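Local coordinates for Mlr7391 protein (Mesorhizobium loti, PDB 3HK4) that is of unproven function but adopts the NTF2-like fold of the SnoaL-like family and is a putative polyketide cyclase, at residues A[26-29]-A[30-34]. Numbering follows the deposited sequence.
Sequences AKDF and TELLK
Leu33, one turn further along helix 22-34 than Phe29, sets its CG over one face of the Phe29 ring and brings methyl CD1 to 3.6 Å from Phe29 CE2. With Phe29 CG anti to the backbone N (chi1 -178°), beside the carbonyl carbon, the ring lies within reach of that leucine. A flat aromatic suits this place: beyond the leucine it meets Tyr122 edge-to-face and packs near Phe97 and Ala41, so it joins the helix to the curved sheet and to helix 38-45. Replacing the ring by the methyl of an alanine is likely to leave Leu33 without the face it covers and open a gap beside Tyr122. Thr30 is a polar residue fit for burial, since its hydroxyl OG1 donates to Ala26 O at 2.6 Å. The same oxygen accepts Thr30 N at 3.0 Å, the two donors arriving from opposite faces of the carbonyl plane, while the rest of the threonine packs on Leu99 and Pro90. Lys27 and Glu31 lie on the outer side, the details of their i to i+4 salt bridge doubtful because the modelled approach is too short. Asp28 OD2 makes a salt bridge with Lys44 and a hydrogen bond with Tyr45 OH, both of helix 38-45. The chemistry is that of an amphipathic helix: aromatic and aliphatic groups, and a hydroxyl satisfied by the carbonyl one turn back, form its buried side.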
loop_
_atom_site.group_PDB
_atom_site.type_symbol
_atom_site.label_atom_id
_atom_site.label_comp_id
_atom_site.label_asym_id
_atom_site.label_seq_id
_atom_site.Cartn_x
_atom_site.Cartn_y
_atom_site.Cartn_z
ATOM N N ALA A 26 -17.075 4.708 19.290
ATOM C CA ALA A 26 -16.237 3.563 19.540
ATOM C C ALA A 26 -16.986 2.252 19.433
ATOM O O ALA A 26 -16.460 1.292 18.865
ATOM C CB ALA A 26 -15.594 3.676 20.944
ATOM N N LYS A 27 -18.180 2.201 20.022
ATOM C CA LYS A 27 -19.015 1.016 19.999
ATOM C C LYS A 27 -19.494 0.708 18.602
ATOM O O LYS A 27 -19.446 -0.433 18.155
ATOM C CB LYS A 27 -20.191 1.208 20.930
ATOM C CG LYS A 27 -21.169 0.039 20.992
ATOM C CD LYS A 27 -22.425 0.412 21.809
ATOM C CE LYS A 27 -23.389 -0.796 21.992
ATOM N NZ LYS A 27 -23.974 -1.346 20.736
ATOM N N ASP A 28 -19.917 1.710 17.871
ATOM C CA ASP A 28 -20.414 1.455 16.512
ATOM C C ASP A 28 -19.268 0.931 15.641
ATOM O O ASP A 28 -19.396 -0.094 14.994
ATOM C CB ASP A 28 -21.019 2.732 15.945
ATOM C CG ASP A 28 -21.694 2.535 14.624
ATOM O OD1 ASP A 28 -22.284 1.469 14.401
ATOM O OD2 ASP A 28 -21.646 3.473 13.801
ATOM N N PHE A 29 -18.158 1.652 15.629
ATOM C CA PHE A 29 -16.965 1.297 14.829
ATOM C C PHE A 29 -16.506 -0.114 15.141
ATOM O O PHE A 29 -16.231 -0.886 14.239
ATOM C CB PHE A 29 -15.880 2.336 15.133
ATOM C CG PHE A 29 -14.607 2.159 14.379
ATOM C CD1 PHE A 29 -14.438 2.724 13.165
ATOM C CD2 PHE A 29 -13.540 1.491 14.951
ATOM C CE1 PHE A 29 -13.214 2.568 12.483
ATOM C CE2 PHE A 29 -12.340 1.325 14.282
ATOM C CZ PHE A 29 -12.189 1.890 13.047
ATOM N N THR A 30 -16.475 -0.459 16.420
ATOM C CA THR A 30 -16.039 -1.805 16.849
ATOM C C THR A 30 -16.990 -2.872 16.347
ATOM O O THR A 30 -16.556 -3.906 15.857
ATOM C CB THR A 30 -15.891 -1.873 18.383
ATOM O OG1 THR A 30 -14.960 -0.856 18.764
ATOM C CG2 THR A 30 -15.387 -3.272 18.836
ATOM N N GLU A 31 -18.281 -2.626 16.469
ATOM C CA GLU A 31 -19.266 -3.587 16.019
ATOM C C GLU A 31 -19.147 -3.798 14.517
ATOM O O GLU A 31 -19.248 -4.909 14.019
ATOM C CB GLU A 31 -20.678 -3.128 16.422
ATOM C CG GLU A 31 -20.944 -3.264 17.927
ATOM C CD GLU A 31 -22.300 -2.676 18.383
ATOM O OE1 GLU A 31 -23.114 -2.231 17.533
ATOM O OE2 GLU A 31 -22.541 -2.650 19.616
ATOM N N LEU A 32 -18.966 -2.708 13.778
ATOM C CA LEU A 32 -18.774 -2.815 12.363
ATOM C C LEU A 32 -17.539 -3.642 12.017
ATOM O O LEU A 32 -17.594 -4.546 11.137
ATOM C CB LEU A 32 -18.739 -1.391 11.726
ATOM C CG LEU A 32 -20.049 -0.654 11.630
ATOM C CD1 LEU A 32 -19.806 0.863 11.254
ATOM C CD2 LEU A 32 -20.949 -1.295 10.618
ATOM N N LEU A 33 -16.438 -3.418 12.712
ATOM C CA LEU A 33 -15.224 -4.250 12.446
ATOM C C LEU A 33 -15.490 -5.704 12.785
ATOM O O LEU A 33 -15.158 -6.599 11.967
ATOM C CB LEU A 33 -13.987 -3.780 13.201
ATOM C CG LEU A 33 -13.469 -2.358 12.920
ATOM C CD1 LEU A 33 -12.089 -2.161 13.597
ATOM C CD2 LEU A 33 -13.424 -1.995 11.471
ATOM N N LYS A 34 -16.092 -5.969 13.950
ATOM C CA LYS A 34 -16.426 -7.356 14.311
ATOM C C LYS A 34 -17.288 -8.058 13.260
ATOM O O LYS A 34 -17.126 -9.252 13.011
ATOM C CB LYS A 34 -17.173 -7.432 15.631
ATOM C CG LYS A 34 -16.338 -7.111 16.840
ATOM C CD LYS A 34 -17.202 -7.280 18.063
ATOM C CE LYS A 34 -16.439 -7.010 19.307
ATOM N NZ LYS A 34 -17.311 -7.179 20.463
HETATM O O HOH W 1 -23.674 0.828 18.818
#